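Local coordinates for putative acyl-[acyl-carrier-protein] desaturase DesA2 (Mycobacterium tuberculosis, PDB 1ZA0) that may act as a di-iron acyl-ACP desaturase, introducing double bonds into acyl chains during mycobacterial fatty acid biosynthesis, at residues His25-Ala34 with Arg102-Ala113. Residues are numbered along the deposited sequence; the frame is centred on the assembly and turned at random.
Sequences HLDTEDIWFA and RWTAEEHLHAIA. With MN (manganese (II) ion), chain B; EDO (1,2-ethanediol), chain C.
One carboxylate oxygen, E106 OE2, is gripped from two directions: H25 NE2 donates to it on the syn side at 2.9 Å (N-H...O 167°), and R102 NE reaches it on the anti side. With E106 OE1 hydrogen-bonded to H192 NE2, both oxygens of this carboxylate are held. H192 binds the manganese together with E107, E159 and E189, so E106 probably orients a metal ligand from the second shell. The R102 guanidinium bridges the segments: beyond E106 its NH2 meets E29 OE1 in its own plane at 2.8 Å, a salt bridge joined by a weak bond from NH1. H25 CD2 lies over one guanidinium face, ring and guanidinium planes 81° apart. R102, bent at chi2 (65°), carries its guanidinium off the helix to H25 and E29.

Further along, W32 lays its six-membered ring against L109, whose CD2 sits over the centre in a CH-pi contact 3.8 Å from the centroid. The same indole touches H110 CD2 edge to edge through CZ2, while A34 CB packs on A113 CB at 3.6 Å. An ethanediol, probably from crystallisation, lies beside L109 CD2, hydrogen-bonded through O1 to W32 N and O and also to D188 OD1.

The chain leaving helix 9-27 thus runs along helix 95-121 of the ferritin-like bundle, beside helix 176-206, whose D188 is hydrogen-bonded to H110 NE2 and is the strongest polar partner of the W32 side chain.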
loop_
_atom_site.group_PDB
_atom_site.type_symbol
_atom_site.label_atom_id
_atom_site.label_comp_id
_atom_site.label_asym_id
_atom_site.label_seq_id
_atom_site.Cartn_x
_atom_site.Cartn_y
_atom_site.Cartn_z
ATOM N N HIS A 25 -11.014 -0.166 14.854
ATOM C CA HIS A 25 -10.480 0.764 13.813
ATOM C C HIS A 25 -11.145 2.142 13.992
ATOM O O HIS A 25 -10.485 3.141 14.236
ATOM C CB HIS A 25 -10.690 0.122 12.454
ATOM C CG HIS A 25 -10.068 0.868 11.305
ATOM N ND1 HIS A 25 -8.952 0.401 10.622
ATOM C CD2 HIS A 25 -10.421 2.032 10.708
ATOM C CE1 HIS A 25 -8.668 1.237 9.634
ATOM N NE2 HIS A 25 -9.531 2.241 9.667
ATOM N N LEU A 26 -12.461 2.156 14.072
ATOM C CA LEU A 26 -13.211 3.403 14.408
ATOM C C LEU A 26 -12.854 4.107 15.701
ATOM O O LEU A 26 -12.711 5.350 15.726
ATOM C CB LEU A 26 -14.706 3.152 14.343
ATOM C CG LEU A 26 -15.282 2.759 12.981
ATOM C CD1 LEU A 26 -16.751 2.438 13.077
ATOM C CD2 LEU A 26 -15.113 3.848 11.981
ATOM N N ASP A 27 -12.675 3.359 16.803
ATOM C CA ASP A 27 -12.425 3.991 18.120
ATOM C C ASP A 27 -11.017 4.543 18.238
ATOM O O ASP A 27 -10.749 5.386 19.060
ATOM C CB ASP A 27 -12.643 2.997 19.299
ATOM C CG ASP A 27 -14.139 2.529 19.469
ATOM O OD1 ASP A 27 -15.102 3.034 18.816
ATOM O OD2 ASP A 27 -14.422 1.576 20.246
ATOM N N THR A 28 -10.101 4.039 17.433
ATOM C CA THR A 28 -8.721 4.544 17.389
ATOM C C THR A 28 -8.406 5.388 16.125
ATOM O O THR A 28 -7.267 5.731 15.889
ATOM C CB THR A 28 -7.711 3.397 17.522
ATOM O OG1 THR A 28 -7.890 2.422 16.475
ATOM C CG2 THR A 28 -7.948 2.613 18.940
ATOM N N GLU A 29 -9.425 5.708 15.339
ATOM C CA GLU A 29 -9.235 6.514 14.127
ATOM C C GLU A 29 -8.653 7.900 14.479
ATOM O O GLU A 29 -8.897 8.461 15.569
ATOM C CB GLU A 29 -10.547 6.663 13.385
ATOM C CG GLU A 29 -11.551 7.593 14.029
ATOM C CD GLU A 29 -12.917 7.506 13.381
ATOM O OE1 GLU A 29 -13.152 6.660 12.461
ATOM O OE2 GLU A 29 -13.801 8.288 13.807
ATOM N N ASP A 30 -7.839 8.430 13.573
ATOM C CA ASP A 30 -7.307 9.800 13.714
ATOM C C ASP A 30 -7.254 10.388 12.285
ATOM O O ASP A 30 -6.227 10.282 11.595
ATOM C CB ASP A 30 -5.910 9.723 14.334
ATOM C CG ASP A 30 -5.289 11.098 14.574
ATOM O OD1 ASP A 30 -5.991 12.144 14.587
ATOM O OD2 ASP A 30 -4.059 11.209 14.758
ATOM N N ILE A 31 -8.378 10.960 11.887
ATOM C CA ILE A 31 -8.772 11.220 10.499
ATOM C C ILE A 31 -7.945 12.336 9.960
ATOM O O ILE A 31 -7.726 13.272 10.629
ATOM C CB ILE A 31 -10.317 11.544 10.426
ATOM C CG1 ILE A 31 -11.144 10.323 10.835
ATOM C CG2 ILE A 31 -10.802 12.018 9.042
ATOM C CD1 ILE A 31 -10.687 9.014 10.271
ATOM N N TRP A 32 -7.432 12.165 8.756
ATOM C CA TRP A 32 -6.735 13.238 8.023
ATOM C C TRP A 32 -7.385 13.437 6.645
ATOM O O TRP A 32 -8.126 12.592 6.180
ATOM C CB TRP A 32 -5.244 12.914 7.898
ATOM C CG TRP A 32 -4.902 11.692 7.115
ATOM C CD1 TRP A 32 -4.957 10.392 7.532
ATOM C CD2 TRP A 32 -4.328 11.652 5.796
ATOM N NE1 TRP A 32 -4.488 9.540 6.548
ATOM C CE2 TRP A 32 -4.094 10.288 5.470
ATOM C CE3 TRP A 32 -3.996 12.635 4.849
ATOM C CZ2 TRP A 32 -3.571 9.890 4.265
ATOM C CZ3 TRP A 32 -3.470 12.239 3.663
ATOM C CH2 TRP A 32 -3.279 10.868 3.360
ATOM N N PHE A 33 -7.123 14.607 6.034
ATOM C CA PHE A 33 -7.662 14.980 4.725
ATOM C C PHE A 33 -6.501 15.217 3.778
ATOM O O PHE A 33 -5.513 15.786 4.173
ATOM C CB PHE A 33 -8.541 16.231 4.889
ATOM C CG PHE A 33 -9.660 16.029 5.841
ATOM C CD1 PHE A 33 -10.826 15.386 5.427
ATOM C CD2 PHE A 33 -9.564 16.461 7.181
ATOM C CE1 PHE A 33 -11.869 15.172 6.342
ATOM C CE2 PHE A 33 -10.607 16.211 8.095
ATOM C CZ PHE A 33 -11.745 15.585 7.671
ATOM N N ALA A 34 -6.612 14.662 2.571
ATOM C CA ALA A 34 -5.652 14.796 1.527
ATOM C C ALA A 34 -5.309 16.292 1.315
ATOM O O ALA A 34 -4.119 16.643 1.195
ATOM C CB ALA A 34 -6.236 14.146 0.219
ATOM N N ARG A 102 -15.119 1.372 4.157
ATOM C CA ARG A 102 -14.119 2.149 4.881
ATOM C C ARG A 102 -12.688 1.991 4.309
ATOM O O ARG A 102 -12.005 2.993 4.076
ATOM C CB ARG A 102 -14.149 1.876 6.376
ATOM C CG ARG A 102 -13.068 2.671 7.173
ATOM C CD ARG A 102 -13.247 4.155 7.148
ATOM N NE ARG A 102 -12.364 4.758 8.117
ATOM C CZ ARG A 102 -12.778 5.294 9.263
ATOM N NH1 ARG A 102 -14.065 5.360 9.507
ATOM N NH2 ARG A 102 -11.904 5.761 10.145
ATOM N N TRP A 103 -12.270 0.769 4.069
ATOM C CA TRP A 103 -10.954 0.461 3.528
ATOM C C TRP A 103 -10.819 1.129 2.167
ATOM O O TRP A 103 -9.838 1.813 1.906
ATOM C CB TRP A 103 -10.710 -1.054 3.421
ATOM C CG TRP A 103 -9.419 -1.417 2.711
ATOM C CD1 TRP A 103 -8.210 -1.424 3.279
ATOM C CD2 TRP A 103 -9.223 -1.827 1.352
ATOM N NE1 TRP A 103 -7.247 -1.748 2.357
ATOM C CE2 TRP A 103 -7.854 -2.008 1.165
ATOM C CE3 TRP A 103 -10.070 -2.008 0.248
ATOM C CZ2 TRP A 103 -7.302 -2.376 -0.058
ATOM C CZ3 TRP A 103 -9.526 -2.342 -0.968
ATOM C CH2 TRP A 103 -8.156 -2.566 -1.105
ATOM N N THR A 104 -11.822 0.918 1.300
ATOM C CA THR A 104 -11.851 1.579 -0.010
ATOM C C THR A 104 -11.677 3.113 0.040
ATOM O O THR A 104 -10.939 3.673 -0.737
ATOM C CB THR A 104 -13.159 1.196 -0.744
ATOM O OG1 THR A 104 -13.120 -0.232 -0.919
ATOM C CG2 THR A 104 -13.173 1.723 -2.185
ATOM N N ALA A 105 -12.394 3.766 0.907
ATOM C CA ALA A 105 -12.316 5.201 1.043
ATOM C C ALA A 105 -10.927 5.647 1.495
ATOM O O ALA A 105 -10.471 6.743 1.126
ATOM C CB ALA A 105 -13.351 5.685 2.096
ATOM N N GLU A 106 -10.284 4.860 2.392
ATOM C CA GLU A 106 -8.908 5.179 2.824
ATOM C C GLU A 106 -7.889 5.057 1.688
ATOM O O GLU A 106 -7.069 5.959 1.518
ATOM C CB GLU A 106 -8.493 4.379 4.029
ATOM C CG GLU A 106 -9.301 4.741 5.260
ATOM C CD GLU A 106 -8.884 3.948 6.549
ATOM O OE1 GLU A 106 -7.882 3.175 6.563
ATOM O OE2 GLU A 106 -9.536 4.197 7.569
ATOM N N GLU A 107 -7.986 3.991 0.914
ATOM C CA GLU A 107 -7.161 3.801 -0.231
ATOM C C GLU A 107 -7.339 4.991 -1.234
ATOM O O GLU A 107 -6.357 5.511 -1.850
ATOM C CB GLU A 107 -7.484 2.479 -0.935
ATOM C CG GLU A 107 -7.151 1.196 -0.176
ATOM C CD GLU A 107 -5.651 1.044 0.076
ATOM O OE1 GLU A 107 -4.862 1.116 -0.846
ATOM O OE2 GLU A 107 -5.268 0.931 1.203
ATOM N N HIS A 108 -8.572 5.338 -1.464
ATOM C CA HIS A 108 -8.881 6.408 -2.377
ATOM C C HIS A 108 -8.249 7.722 -1.917
ATOM O O HIS A 108 -7.772 8.488 -2.708
ATOM C CB HIS A 108 -10.372 6.658 -2.432
ATOM C CG HIS A 108 -10.755 7.588 -3.529
ATOM N ND1 HIS A 108 -12.021 8.109 -3.648
ATOM C CD2 HIS A 108 -10.041 8.094 -4.569
ATOM C CE1 HIS A 108 -12.086 8.860 -4.737
ATOM N NE2 HIS A 108 -10.898 8.872 -5.312
ATOM N N LEU A 109 -8.392 8.003 -0.636
ATOM C CA LEU A 109 -7.827 9.158 0.020
ATOM C C LEU A 109 -6.315 9.297 -0.226
ATOM O O LEU A 109 -5.849 10.393 -0.550
ATOM C CB LEU A 109 -8.159 9.166 1.512
ATOM C CG LEU A 109 -7.683 10.485 2.197
ATOM C CD1 LEU A 109 -8.737 11.599 2.055
ATOM C CD2 LEU A 109 -7.370 10.241 3.622
ATOM N N HIS A 110 -5.598 8.184 -0.160
ATOM C CA HIS A 110 -4.188 8.116 -0.409
ATOM C C HIS A 110 -3.893 8.540 -1.839
ATOM O O HIS A 110 -3.002 9.371 -2.054
ATOM C CB HIS A 110 -3.644 6.632 -0.219
ATOM C CG HIS A 110 -3.835 6.111 1.172
ATOM N ND1 HIS A 110 -3.738 4.761 1.497
ATOM C CD2 HIS A 110 -4.052 6.775 2.342
ATOM C CE1 HIS A 110 -3.913 4.640 2.807
ATOM N NE2 HIS A 110 -4.101 5.844 3.341
ATOM N N ALA A 111 -4.656 7.985 -2.797
ATOM C CA ALA A 111 -4.494 8.313 -4.220
ATOM C C ALA A 111 -4.755 9.843 -4.459
ATOM O O ALA A 111 -4.004 10.502 -5.179
ATOM C CB ALA A 111 -5.426 7.448 -5.079
ATOM N N ILE A 112 -5.755 10.424 -3.809
ATOM C CA ILE A 112 -6.040 11.836 -4.032
ATOM C C ILE A 112 -4.886 12.678 -3.512
ATOM O O ILE A 112 -4.448 13.633 -4.180
ATOM C CB ILE A 112 -7.329 12.268 -3.311
ATOM C CG1 ILE A 112 -8.579 11.561 -3.917
ATOM C CG2 ILE A 112 -7.497 13.755 -3.403
ATOM C CD1 ILE A 112 -9.790 11.574 -2.846
ATOM N N ALA A 113 -4.439 12.373 -2.283
ATOM C CA ALA A 113 -3.366 13.145 -1.646
ATOM C C ALA A 113 -2.097 13.096 -2.551
ATOM O O ALA A 113 -1.505 14.120 -2.856
ATOM C CB ALA A 113 -3.011 12.593 -0.309
HETATM MN MN MN B . -3.758 -0.110 2.308
HETATM C C1 EDO C . -7.794 8.479 6.662
HETATM O O1 EDO C . -8.229 9.661 7.269
HETATM C C2 EDO C . -7.610 7.396 7.705
HETATM O O2 EDO C . -6.672 7.748 8.703
HETATM O O HOH W 1 -2.778 -0.689 0.462
#